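Local coordinates for protein TRAP-type C4-dicarboxylate:H+ symport system substrate-binding component DctP (Shewanella oneidensis, PDB 4MX6) that binds succinate in the periplasm and probably delivers C4-dicarboxylates to a TRAP-type proton symport system, at residues 39-44 against 53-58; 95-100 against 248-253; 153-158 against 276-281. All coordinates share one frame; numbering follows the deposited sequence. Where two conformers were deposited one is given.

Contact 1: residues 39-44 against 53-58; sequences IKFSHV and QMALKF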
ATOM      1  N   ILE A  39     -14.834 -16.813  -7.762  1.00 13.07           N
ATOM      2  CA  ILE A  39     -14.112 -16.064  -6.754  1.00 12.29           C
ATOM      3  C   ILE A  39     -13.780 -14.695  -7.340  1.00 11.44           C
ATOM      4  O   ILE A  39     -13.141 -14.618  -8.380  1.00 13.16           O
ATOM      5  CB  ILE A  39     -12.800 -16.787  -6.405  1.00 12.85           C
ATOM      6  CG1 ILE A  39     -13.073 -18.121  -5.706  1.00 13.41           C
ATOM      7  CG2 ILE A  39     -11.939 -15.920  -5.531  1.00 12.69           C
ATOM      8  CD1 ILE A  39     -11.827 -18.968  -5.537  1.00 13.76           C
ATOM      9  N   LYS A  40     -14.251 -13.623  -6.707  1.00  9.24           N
ATOM     10  CA  LYS A  40     -13.960 -12.271  -7.186  1.00  8.87           C
ATOM     11  C   LYS A  40     -12.820 -11.643  -6.391  1.00  7.74           C
ATOM     12  O   LYS A  40     -12.793 -11.749  -5.161  1.00  8.54           O
ATOM     13  CB  LYS A  40     -15.202 -11.390  -7.084  1.00  9.96           C
ATOM     14  CG  LYS A  40     -16.354 -11.880  -7.919  1.00 12.10           C
ATOM     15  CD  LYS A  40     -17.545 -10.928  -7.873  1.00 14.45           C
ATOM     16  CE  LYS A  40     -18.765 -11.549  -8.531  1.00 17.90           C
ATOM     17  NZ  LYS A  40     -19.888 -10.600  -8.634  1.00 20.53           N
ATOM     18  N   PHE A  41     -11.890 -11.007  -7.111  1.00  7.62           N
ATOM     19  CA  PHE A  41     -10.737 -10.313  -6.533  1.00  7.09           C
ATOM     20  C   PHE A  41     -10.777  -8.906  -7.111  1.00  7.01           C
ATOM     21  O   PHE A  41     -10.600  -8.726  -8.321  1.00  8.02           O
ATOM     22  CB  PHE A  41      -9.452 -11.032  -6.941  1.00  7.65           C
ATOM     23  CG  PHE A  41      -8.212 -10.619  -6.165  1.00  8.64           C
ATOM     24  CD1 PHE A  41      -7.977  -9.318  -5.750  1.00 11.25           C
ATOM     25  CD2 PHE A  41      -7.269 -11.564  -5.866  1.00 10.76           C
ATOM     26  CE1 PHE A  41      -6.829  -8.994  -5.045  1.00 12.56           C
ATOM     27  CE2 PHE A  41      -6.127 -11.242  -5.159  1.00 12.27           C
ATOM     28  CZ  PHE A  41      -5.907  -9.951  -4.770  1.00 11.95           C
ATOM     29  N   SER A  42     -11.051  -7.905  -6.282  0.60  6.59           N
ATOM     30  CA  SER A  42     -11.053  -6.530  -6.763  0.60  6.10           C
ATOM     31  C   SER A  42      -9.886  -5.757  -6.186  0.60  5.66           C
ATOM     32  O   SER A  42      -9.424  -6.043  -5.086  0.60  5.56           O
ATOM     33  CB  SER A  42     -12.378  -5.825  -6.447  0.60  5.97           C
ATOM     34  OG  SER A  42     -12.618  -5.686  -5.054  0.60  6.45           O
ATOM     35  N   HIS A  43      -9.425  -4.765  -6.934  1.00  6.51           N
ATOM     36  CA  HIS A  43      -8.407  -3.853  -6.454  1.00  5.79           C
ATOM     37  C   HIS A  43      -8.465  -2.526  -7.206  1.00  6.14           C
ATOM     38  O   HIS A  43      -9.254  -2.361  -8.155  1.00  7.36           O
ATOM     39  CB  HIS A  43      -7.024  -4.521  -6.524  1.00  6.11           C
ATOM     40  CG  HIS A  43      -6.530  -4.802  -7.907  1.00  6.27           C
ATOM     41  ND1 HIS A  43      -5.991  -3.813  -8.699  1.00  6.71           N
ATOM     42  CD2 HIS A  43      -6.478  -5.952  -8.628  1.00  6.84           C
ATOM     43  CE1 HIS A  43      -5.619  -4.350  -9.849  1.00  6.60           C
ATOM     44  NE2 HIS A  43      -5.907  -5.641  -9.834  1.00  6.69           N
ATOM     45  N   VAL A  44      -7.632  -1.583  -6.773  1.00  5.59           N
ATOM     46  CA  VAL A  44      -7.710  -0.204  -7.246  1.00  5.80           C
ATOM     47  C   VAL A  44      -6.574   0.200  -8.179  1.00  6.04           C
ATOM     48  O   VAL A  44      -6.536   1.340  -8.631  1.00  7.39           O
ATOM     49  CB  VAL A  44      -7.777   0.794  -6.055  1.00  6.31           C
ATOM     50  CG1 VAL A  44      -8.938   0.432  -5.160  1.00  6.48           C
ATOM     51  CG2 VAL A  44      -6.466   0.860  -5.269  1.00  6.33           C
ATOM     52  N   GLN A  53      -0.513  -7.845 -11.173  1.00  5.89           N
ATOM     53  CA  GLN A  53       0.080  -9.098 -11.613  1.00  6.55           C
ATOM     54  C   GLN A  53      -0.121 -10.217 -10.596  1.00  6.23           C
ATOM     55  O   GLN A  53      -0.342 -11.368 -10.983  1.00  7.22           O
ATOM     56  CB  GLN A  53       1.563  -8.908 -11.927  1.00  6.73           C
ATOM     57  CG  GLN A  53       1.817  -8.001 -13.128  1.00  7.08           C
ATOM     58  CD  GLN A  53       1.192  -8.537 -14.387  1.00  7.95           C
ATOM     59  OE1 GLN A  53       1.657  -9.534 -14.937  1.00  9.12           O
ATOM     60  NE2 GLN A  53       0.141  -7.876 -14.852  1.00  7.68           N
ATOM     61  N   MET A  54      -0.040  -9.909  -9.300  1.00  6.29           N
ATOM     62  CA  MET A  54      -0.347 -10.901  -8.264  1.00  5.94           C
ATOM     63  C   MET A  54      -1.761 -11.441  -8.463  1.00  6.05           C
ATOM     64  O   MET A  54      -1.988 -12.653  -8.409  1.00  6.41           O
ATOM     65  CB  MET A  54      -0.174 -10.292  -6.872  1.00  6.03           C
ATOM     66  CG  MET A  54      -0.627 -11.188  -5.733  1.00  6.22           C
ATOM     67  SD  MET A  54      -2.343 -10.896  -5.301  1.00  8.09           S
ATOM     68  CE  MET A  54      -2.638 -12.265  -4.192  1.00 10.07           C
ATOM     69  N   ALA A  55      -2.727 -10.555  -8.701  1.00  6.11           N
ATOM     70  CA  ALA A  55      -4.115 -10.991  -8.825  1.00  6.59           C
ATOM     71  C   ALA A  55      -4.289 -11.889 -10.055  1.00  6.61           C
ATOM     72  O   ALA A  55      -4.992 -12.905  -9.994  1.00  7.09           O
ATOM     73  CB  ALA A  55      -5.040  -9.783  -8.886  1.00  7.14           C
ATOM     74  N   LEU A  56      -3.676 -11.509 -11.180  1.00  6.85           N
ATOM     75  CA  LEU A  56      -3.774 -12.332 -12.394  1.00  6.93           C
ATOM     76  C   LEU A  56      -3.039 -13.660 -12.241  1.00  7.59           C
ATOM     77  O   LEU A  56      -3.501 -14.678 -12.743  1.00  8.15           O
ATOM     78  CB  LEU A  56      -3.241 -11.562 -13.599  1.00  8.57           C
ATOM     79  CG  LEU A  56      -4.154 -10.445 -14.116  1.00 10.69           C
ATOM     80  CD1 LEU A  56      -3.482  -9.722 -15.267  1.00 12.54           C
ATOM     81  CD2 LEU A  56      -5.524 -10.961 -14.535  1.00 11.36           C
ATOM     82  N   LYS A  57      -1.910 -13.677 -11.541  1.00  7.28           N
ATOM     83  CA  LYS A  57      -1.218 -14.940 -11.305  1.00  8.01           C
ATOM     84  C   LYS A  57      -2.087 -15.874 -10.466  1.00  7.51           C
ATOM     85  O   LYS A  57      -2.167 -17.078 -10.731  1.00  8.23           O
ATOM     86  CB  LYS A  57       0.132 -14.690 -10.627  1.00  8.10           C
ATOM     87  CG  LYS A  57       0.958 -15.947 -10.375  1.00  8.77           C
ATOM     88  CD  LYS A  57       1.343 -16.661 -11.668  1.00 10.20           C
ATOM     89  CE  LYS A  57       2.345 -17.772 -11.424  1.00 12.01           C
ATOM     90  NZ  LYS A  57       2.777 -18.411 -12.684  1.00 14.06           N
ATOM     91  N   PHE A  58      -2.757 -15.322  -9.461  1.00  6.79           N
ATOM     92  CA  PHE A  58      -3.665 -16.104  -8.622  1.00  7.48           C
ATOM     93  C   PHE A  58      -4.776 -16.716  -9.481  1.00  7.63           C
ATOM     94  O   PHE A  58      -5.071 -17.914  -9.374  1.00  8.05           O
ATOM     95  CB  PHE A  58      -4.201 -15.216  -7.501  1.00  7.29           C
ATOM     96  CG  PHE A  58      -5.234 -15.869  -6.614  1.00  7.34           C
ATOM     97  CD1 PHE A  58      -4.952 -17.011  -5.883  1.00  8.01           C
ATOM     98  CD2 PHE A  58      -6.473 -15.284  -6.469  1.00  8.58           C
ATOM     99  CE1 PHE A  58      -5.901 -17.567  -5.066  1.00  9.21           C
ATOM    100  CE2 PHE A  58      -7.420 -15.842  -5.638  1.00  9.73           C
ATOM    101  CZ  PHE A  58      -7.131 -16.980  -4.940  1.00 10.07           C
TER

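Contact 2: residues 95-100 against 248-253; sequences VQFVAP and VVTSDA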
ATOM      1  N   VAL A  95     -17.341  -9.641  -2.635  1.00  8.81           N
ATOM      2  CA  VAL A  95     -16.023  -9.892  -3.214  1.00  8.54           C
ATOM      3  C   VAL A  95     -15.345 -10.849  -2.227  1.00  7.74           C
ATOM      4  O   VAL A  95     -15.668 -10.818  -1.041  1.00  8.42           O
ATOM      5  CB  VAL A  95     -15.226  -8.559  -3.445  1.00  9.29           C
ATOM      6  CG1 VAL A  95     -14.930  -7.827  -2.140  1.00  9.58           C
ATOM      7  CG2 VAL A  95     -13.960  -8.793  -4.227  1.00  9.33           C
ATOM      8  N   GLN A  96     -14.438 -11.690  -2.711  1.00  7.71           N
ATOM      9  CA  GLN A  96     -13.841 -12.743  -1.894  1.00  7.63           C
ATOM     10  C   GLN A  96     -12.390 -12.444  -1.490  1.00  7.33           C
ATOM     11  O   GLN A  96     -11.944 -12.911  -0.444  1.00  7.89           O
ATOM     12  CB  GLN A  96     -13.932 -14.087  -2.628  1.00  8.41           C
ATOM     13  CG  GLN A  96     -15.340 -14.669  -2.624  1.00  9.47           C
ATOM     14  CD  GLN A  96     -16.326 -13.865  -3.452  1.00  9.85           C
ATOM     15  OE1 GLN A  96     -16.106 -13.610  -4.640  1.00 10.62           O
ATOM     16  NE2 GLN A  96     -17.430 -13.469  -2.833  1.00 10.65           N
ATOM     17  N   PHE A  97     -11.659 -11.688  -2.307  1.00  6.94           N
ATOM     18  CA  PHE A  97     -10.296 -11.260  -1.986  1.00  6.83           C
ATOM     19  C   PHE A  97     -10.115  -9.799  -2.344  1.00  6.54           C
ATOM     20  O   PHE A  97     -10.534  -9.369  -3.410  1.00  7.35           O
ATOM     21  CB  PHE A  97      -9.236 -12.096  -2.732  1.00  7.29           C
ATOM     22  CG  PHE A  97      -9.236 -13.546  -2.342  1.00  8.61           C
ATOM     23  CD1 PHE A  97      -8.518 -14.008  -1.256  1.00 11.02           C
ATOM     24  CD2 PHE A  97     -10.008 -14.459  -3.045  1.00  8.70           C
ATOM     25  CE1 PHE A  97      -8.550 -15.358  -0.900  1.00 11.99           C
ATOM     26  CE2 PHE A  97     -10.046 -15.794  -2.675  1.00 10.88           C
ATOM     27  CZ  PHE A  97      -9.324 -16.224  -1.606  1.00 12.36           C
ATOM     28  N   VAL A  98      -9.487  -9.065  -1.433  1.00  6.03           N
ATOM     29  CA  VAL A  98      -9.000  -7.718  -1.700  1.00  5.87           C
ATOM     30  C   VAL A  98      -7.598  -7.611  -1.095  1.00  5.80           C
ATOM     31  O   VAL A  98      -7.182  -8.482  -0.316  1.00  6.39           O
ATOM     32  CB  VAL A  98      -9.947  -6.623  -1.145  1.00  6.44           C
ATOM     33  CG1 VAL A  98     -11.283  -6.662  -1.894  1.00  7.12           C
ATOM     34  CG2 VAL A  98     -10.171  -6.768   0.358  1.00  7.13           C
ATOM     35  N   ALA A  99      -6.860  -6.565  -1.460  1.00  5.94           N
ATOM     36  CA  ALA A  99      -5.503  -6.386  -0.957  1.00  5.70           C
ATOM     37  C   ALA A  99      -5.225  -4.894  -0.745  1.00  5.77           C
ATOM     38  O   ALA A  99      -4.427  -4.277  -1.466  1.00  6.04           O
ATOM     39  CB  ALA A  99      -4.480  -7.039  -1.877  1.00  5.88           C
ATOM     40  N   PRO A 100      -5.894  -4.298   0.254  1.00  5.74           N
ATOM     41  CA  PRO A 100      -5.702  -2.873   0.523  1.00  5.83           C
ATOM     42  C   PRO A 100      -4.329  -2.572   1.070  1.00  5.53           C
ATOM     43  O   PRO A 100      -3.716  -3.394   1.762  1.00  5.84           O
ATOM     44  CB  PRO A 100      -6.758  -2.565   1.603  1.00  6.39           C
ATOM     45  CG  PRO A 100      -7.672  -3.770   1.642  1.00  6.58           C
ATOM     46  CD  PRO A 100      -6.807  -4.914   1.233  1.00  6.12           C
ATOM     47  N   VAL A 248      -3.150  -8.973   1.908  1.00  5.66           N
ATOM     48  CA  VAL A 248      -4.124  -9.752   1.154  1.00  6.34           C
ATOM     49  C   VAL A 248      -5.071 -10.394   2.170  1.00  5.65           C
ATOM     50  O   VAL A 248      -4.626 -11.085   3.092  1.00  6.80           O
ATOM     51  CB  VAL A 248      -3.441 -10.814   0.281  1.00  6.98           C
ATOM     52  CG1 VAL A 248      -4.474 -11.590  -0.519  1.00  8.92           C
ATOM     53  CG2 VAL A 248      -2.385 -10.179  -0.627  1.00  8.00           C
ATOM     54  N   VAL A 249      -6.361 -10.108   2.031  1.00  5.95           N
ATOM     55  CA  VAL A 249      -7.362 -10.555   2.989  1.00  6.64           C
ATOM     56  C   VAL A 249      -8.568 -11.188   2.319  1.00  6.84           C
ATOM     57  O   VAL A 249      -8.868 -10.935   1.157  1.00  7.62           O
ATOM     58  CB  VAL A 249      -7.866  -9.389   3.880  1.00  7.09           C
ATOM     59  CG1 VAL A 249      -6.731  -8.813   4.725  1.00  7.59           C
ATOM     60  CG2 VAL A 249      -8.491  -8.286   3.058  1.00  7.58           C
ATOM     61  N   THR A 250      -9.257 -12.010   3.098  1.00  7.06           N
ATOM     62  CA  THR A 250     -10.560 -12.541   2.732  1.00  7.64           C
ATOM     63  C   THR A 250     -11.496 -12.394   3.930  1.00  7.29           C
ATOM     64  O   THR A 250     -11.088 -11.903   4.986  1.00  8.05           O
ATOM     65  CB  THR A 250     -10.470 -14.018   2.255  1.00  7.78           C
ATOM     66  OG1 THR A 250     -11.732 -14.454   1.742  1.00  8.63           O
ATOM     67  CG2 THR A 250     -10.065 -14.965   3.361  1.00  8.43           C
ATOM     68  N   SER A 251     -12.749 -12.802   3.776  1.00  8.35           N
ATOM     69  CA  SER A 251     -13.659 -12.828   4.915  1.00  8.98           C
ATOM     70  C   SER A 251     -13.630 -14.199   5.565  1.00  9.42           C
ATOM     71  O   SER A 251     -13.467 -15.229   4.900  1.00  9.69           O
ATOM     72  CB  SER A 251     -15.094 -12.466   4.525  1.00  9.73           C
ATOM     73  OG  SER A 251     -15.690 -13.485   3.741  1.00 10.38           O
ATOM     74  N   ASP A 252     -13.820 -14.215   6.873  1.00 10.58           N
ATOM     75  CA  ASP A 252     -13.903 -15.450   7.608  1.00 12.17           C
ATOM     76  C   ASP A 252     -15.024 -16.319   7.054  1.00 11.95           C
ATOM     77  O   ASP A 252     -14.865 -17.533   6.927  1.00 13.00           O
ATOM     78  CB  ASP A 252     -14.138 -15.126   9.076  1.00 15.87           C
ATOM     79  CG  ASP A 252     -14.084 -16.332   9.948  1.00 19.87           C
ATOM     80  OD1 ASP A 252     -12.987 -16.932  10.038  1.00 21.32           O
ATOM     81  OD2 ASP A 252     -15.133 -16.668  10.539  1.00 22.62           O
ATOM     82  N   ALA A 253     -16.154 -15.700   6.727  1.00 12.80           N
ATOM     83  CA  ALA A 253     -17.302 -16.462   6.256  1.00 13.88           C
ATOM     84  C   ALA A 253     -16.975 -17.188   4.949  1.00 13.15           C
ATOM     85  O   ALA A 253     -17.284 -18.370   4.800  1.00 14.50           O
ATOM     86  CB  ALA A 253     -18.511 -15.553   6.089  1.00 15.59           C
TER
HETATM   87  O   HOH W   1     -15.708 -12.799   1.193  1.00 10.72           O

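Contact 3: residues 153-158 against 276-281; sequences YLHNGM and LGNKIA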
ATOM      1  N   TYR A 153       1.273 -10.701   3.259  1.00  6.40           N
ATOM      2  CA  TYR A 153       1.713  -9.358   2.911  1.00  6.57           C
ATOM      3  C   TYR A 153       2.177  -9.364   1.456  1.00  6.20           C
ATOM      4  O   TYR A 153       2.873 -10.285   1.017  1.00  8.60           O
ATOM      5  CB  TYR A 153       2.875  -8.921   3.792  1.00  6.54           C
ATOM      6  CG  TYR A 153       2.512  -8.664   5.237  1.00  6.22           C
ATOM      7  CD1 TYR A 153       1.836  -7.509   5.600  1.00  6.27           C
ATOM      8  CD2 TYR A 153       2.879  -9.551   6.242  1.00  6.42           C
ATOM      9  CE1 TYR A 153       1.537  -7.242   6.920  1.00  5.87           C
ATOM     10  CE2 TYR A 153       2.563  -9.297   7.570  1.00  7.01           C
ATOM     11  CZ  TYR A 153       1.890  -8.144   7.899  1.00  7.21           C
ATOM     12  OH  TYR A 153       1.577  -7.834   9.206  1.00  8.49           O
ATOM     13  N   LEU A 154       1.843  -8.308   0.724  1.00  5.44           N
ATOM     14  CA  LEU A 154       2.295  -8.126  -0.647  1.00  5.60           C
ATOM     15  C   LEU A 154       2.970  -6.757  -0.728  1.00  5.61           C
ATOM     16  O   LEU A 154       2.402  -5.759  -0.291  1.00  6.01           O
ATOM     17  CB  LEU A 154       1.109  -8.216  -1.612  1.00  6.14           C
ATOM     18  CG  LEU A 154       1.399  -7.870  -3.065  1.00  7.28           C
ATOM     19  CD1 LEU A 154       2.355  -8.863  -3.708  1.00  7.98           C
ATOM     20  CD2 LEU A 154       0.096  -7.811  -3.857  1.00  8.80           C
ATOM     21  N   HIS A 155       4.168  -6.725  -1.288  1.00  5.70           N
ATOM     22  CA  HIS A 155       4.898  -5.467  -1.396  1.00  5.68           C
ATOM     23  C   HIS A 155       4.448  -4.576  -2.541  1.00  5.48           C
ATOM     24  O   HIS A 155       4.033  -5.053  -3.602  1.00  6.32           O
ATOM     25  CB  HIS A 155       6.391  -5.742  -1.585  1.00  6.30           C
ATOM     26  CG  HIS A 155       6.997  -6.468  -0.433  1.00  6.85           C
ATOM     27  ND1 HIS A 155       7.928  -7.477  -0.530  1.00  9.16           N
ATOM     28  CD2 HIS A 155       6.774  -6.294   0.887  1.00  6.23           C
ATOM     29  CE1 HIS A 155       8.241  -7.891   0.691  1.00  7.09           C
ATOM     30  NE2 HIS A 155       7.544  -7.190   1.563  1.00  9.81           N
ATOM     31  N   ASN A 156       4.609  -3.267  -2.339  1.00  5.59           N
ATOM     32  CA  ASN A 156       4.684  -2.333  -3.453  1.00  5.65           C
ATOM     33  C   ASN A 156       6.056  -1.656  -3.427  1.00  5.59           C
ATOM     34  O   ASN A 156       6.922  -2.003  -4.233  1.00  6.03           O
ATOM     35  CB  ASN A 156       3.518  -1.354  -3.488  1.00  5.95           C
ATOM     36  CG  ASN A 156       3.485  -0.571  -4.785  1.00  5.91           C
ATOM     37  OD1 ASN A 156       4.540  -0.187  -5.316  1.00  6.03           O
ATOM     38  ND2 ASN A 156       2.299  -0.362  -5.327  1.00  7.08           N
ATOM     39  N   GLY A 157       6.288  -0.754  -2.477  1.00  5.44           N
ATOM     40  CA  GLY A 157       7.570  -0.082  -2.415  1.00  6.33           C
ATOM     41  C   GLY A 157       7.580   1.046  -1.415  1.00  5.50           C
ATOM     42  O   GLY A 157       6.599   1.288  -0.736  1.00  5.93           O
ATOM     43  N   MET A 158       8.691   1.767  -1.371  1.00  5.77           N
ATOM     44  CA  MET A 158       8.772   2.962  -0.553  1.00  5.57           C
ATOM     45  C   MET A 158       8.089   4.117  -1.278  1.00  5.50           C
ATOM     46  O   MET A 158       8.088   4.184  -2.499  1.00  6.86           O
ATOM     47  CB  MET A 158      10.224   3.312  -0.250  1.00  6.97           C
ATOM     48  CG  MET A 158      11.035   2.184   0.377  1.00  9.18           C
ATOM     49  SD  MET A 158      10.394   1.489   1.901  1.00 10.63           S
ATOM     50  CE  MET A 158      10.697   2.842   3.038  1.00 11.97           C
ATOM     51  N   LEU A 276       5.390 -14.032  -6.514  1.00  7.95           N
ATOM     52  CA  LEU A 276       5.595 -13.433  -7.818  1.00  8.38           C
ATOM     53  C   LEU A 276       5.363 -11.920  -7.746  1.00  7.31           C
ATOM     54  O   LEU A 276       6.150 -11.137  -8.283  1.00  7.60           O
ATOM     55  CB  LEU A 276       4.685 -14.081  -8.868  1.00  9.97           C
ATOM     56  CG  LEU A 276       4.862 -13.483 -10.269  1.00 13.01           C
ATOM     57  CD1 LEU A 276       6.301 -13.588 -10.745  1.00 15.24           C
ATOM     58  CD2 LEU A 276       3.962 -14.147 -11.261  1.00 14.95           C
ATOM     59  N   GLY A 277       4.286 -11.499  -7.090  1.00  6.91           N
ATOM     60  CA  GLY A 277       4.013 -10.082  -6.955  1.00  6.71           C
ATOM     61  C   GLY A 277       5.134  -9.322  -6.275  1.00  6.16           C
ATOM     62  O   GLY A 277       5.439  -8.199  -6.661  1.00  6.58           O
ATOM     63  N   ASN A 278       5.743  -9.926  -5.262  1.00  6.63           N
ATOM     64  CA  ASN A 278       6.855  -9.287  -4.571  1.00  6.70           C
ATOM     65  C   ASN A 278       8.051  -9.090  -5.503  1.00  7.06           C
ATOM     66  O   ASN A 278       8.748  -8.071  -5.439  1.00  7.62           O
ATOM     67  CB  ASN A 278       7.269 -10.107  -3.351  1.00  7.17           C
ATOM     68  CG  ASN A 278       6.306  -9.977  -2.195  1.00  7.35           C
ATOM     69  OD1 ASN A 278       5.441  -9.104  -2.168  1.00  7.56           O
ATOM     70  ND2 ASN A 278       6.482 -10.847  -1.203  1.00  8.54           N
ATOM     71  N   LYS A 279       8.323 -10.078  -6.343  1.00  6.87           N
ATOM     72  CA  LYS A 279       9.397  -9.970  -7.329  1.00  7.51           C
ATOM     73  C   LYS A 279       9.099  -8.838  -8.308  1.00  7.14           C
ATOM     74  O   LYS A 279       9.953  -7.999  -8.587  1.00  7.61           O
ATOM     75  CB  LYS A 279       9.558 -11.309  -8.046  1.00  9.22           C
ATOM     76  CG  LYS A 279      10.619 -11.336  -9.105  1.00 11.51           C
ATOM     77  CD  LYS A 279      10.864 -12.766  -9.550  1.00 14.04           C
ATOM     78  CE  LYS A 279      11.924 -12.881 -10.620  1.00 14.68           C
ATOM     79  NZ  LYS A 279      11.444 -12.427 -11.953  1.00 14.40           N
ATOM     80  N   ILE A 280       7.872  -8.810  -8.819  0.56  7.25           N
ATOM     81  CA  ILE A 280       7.443  -7.749  -9.721  0.56  7.26           C
ATOM     82  C   ILE A 280       7.569  -6.383  -9.040  0.56  6.14           C
ATOM     83  O   ILE A 280       8.029  -5.422  -9.657  0.56  6.11           O
ATOM     84  CB  ILE A 280       5.989  -7.966 -10.215  0.56  8.52           C
ATOM     85  CG1 ILE A 280       5.880  -9.234 -11.076  0.56 10.73           C
ATOM     86  CG2 ILE A 280       5.491  -6.761 -11.013  0.56  8.46           C
ATOM     87  CD1 ILE A 280       6.420  -9.082 -12.493  0.56 12.06           C
ATOM     88  N   ALA A 281       7.188  -6.288  -7.771  1.00  5.86           N
ATOM     89  CA  ALA A 281       7.262  -5.011  -7.062  1.00  6.48           C
ATOM     90  C   ALA A 281       8.676  -4.444  -7.120  1.00  6.22           C
ATOM     91  O   ALA A 281       8.884  -3.258  -7.388  1.00  6.97           O
ATOM     92  CB  ALA A 281       6.809  -5.159  -5.626  1.00  6.34           C
TER
HETATM   93  O   HOH W   2       5.314 -11.231   1.668  1.00 11.31           O
HETATM   94  O   HOH W   3       9.429  -6.339  -3.309  1.00 15.67           O
HETATM   95  O   HOH W   4       6.679  -1.493  -7.090  1.00  6.81           O

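Contact 1: residues 39-44 against 53-58
The ring of Phe41 receives the methyl group of Ala55 squarely over one face: CB stands 4.0 Å from the ring centroid and 4° off the ring normal, a CH-pi contact. Its edge is occupied as well. Met54 CE and Phe58 CD2 both lie in the ring plane, the latter 3.9 Å from Phe41 CD2, and the two phenylalanine side chains approach each other at a slant. Met54 SD comes to 3.7 Å from Phe41 CZ, a Met-aromatic contact. Met54 reaches the ring because its chain bends at chi2 (-92°), which carries SD round toward the strand and lets the side chain cross Phe41 at about a right angle. Ala55 CB has a second aromatic neighbour in His43, whose CD2 is 4.1 Å away. Outside the two segments, Phe58 also meets Phe97 edge-to-face, and Leu270 of helix 260-295 touches Met54.

All five touching residues are buried, and what passes between the segments is apolar and aromatic packing. Strand 39-42 and helix 53-58 run nearly antiparallel, 169° between their directions, with axes 9.7 Å apart. This is the first strand and the helix of a right-handed beta-alpha-beta crossover, 37-42, 50-65 and 70-75, in a family 7 solute-binding protein, with His43 lying close to the succinate-binding Lys51.

Contact 2: residues 95-100 against 248-253
Val98 and Val249 meet as a single antiparallel hydrogen-bonded pair, and the contact is tightest around them. Val249 N gives a nearly straight bond of 3.0 Å to Val98 O, while the return bond from Val98 N to Val249 O is longer at 3.3 Å. On one flank of the pair Val98 CG2 touches Val249 CG2 at 3.5 Å, and Pro100 packs on the same Val249 methyl. The other flank carries Ala99 CB against Val248 CG2, and Phe97, whose ring lies beside Thr250 with OG1 over one face toward the rim. Thr250 OG1, anti to its backbone N (chi1 -173°), donates a 2.7 Å bond to Gln96 O.

Toward Ser251 the direct contacts give way to water. One water bridges Val95 O and Ser251 OG, 2.6 Å from the latter, which also caps the following helix at Phe254 N. The Gln96 amide is engaged outside the contact, OE1 by Lys40 N and NE2 by Asn93.

The direct polar links across the contact are two backbone bonds and one threonine hydroxyl, with no charged group, so the path of 95-100 is set by main-chain pairing and apolar packing; the same segment presents Ala99 O to Lys51, a succinate-binding residue.

Contact 3: residues 153-158 against 276-281
Asn278 OD1 takes the backbone N-H of His155 in a nearly straight bond of 2.8 Å, the donor tilted 22° from the amide plane. Here helix 276-281 packs on strand 153-158 of the antiparallel pair 148-158 and 243-251, helix and strand running almost parallel, 4° apart. The Asn278 amide lies against the His155 ring at 24° between planes, its CG 3.4 Å from His155 ND1, while His155 NE2 bonds to Gln131. Asn278 ND2 donates to a water that itself donates to Tyr153 O, so both ends of the amide serve the strand and its rotation is fixed. An alanine at Asn278 would probably leave His155 N without its acceptor and open a gap beside the imidazole.

Leu154 CD1 approaches the helix backbone at Gly277 C, 3.8 Å away; a CB on Gly277 would clash with this methyl. Farther along, a second water bridges Asn156 O and Ala281 O. Asn156 and Gly157 form a classic beta bulge opposite Leu244, and the Asn156 side chain bonds to Thr220 and to the succinate-binding Tyr246. His155 O, buried here without a polar partner in the model, has Ala281 CB 3.4 Å away.

All three contacts are largely buried, but their chemistry differs. Contact 1 is apolar and local, within one beta-alpha-beta unit; contact 2 is chiefly backbone pairing and contact 3 combines side-chain and water bridges, and both join segments more than a hundred residues apart. Contact 3 is the most mixed, with partly exposed His155 and Asn278 beside buried neighbours. Contacts 2 and 3 reach the same sheet through strands 243-251 and 148-158, where Val248 packs on Leu154. Contacts 1 and 2 join through Lys40, bonded to Gln96 and Phe97, and contacts 1 and 3 through Met54 against Leu154 and Gly277. Each lies near succinate-binding residues.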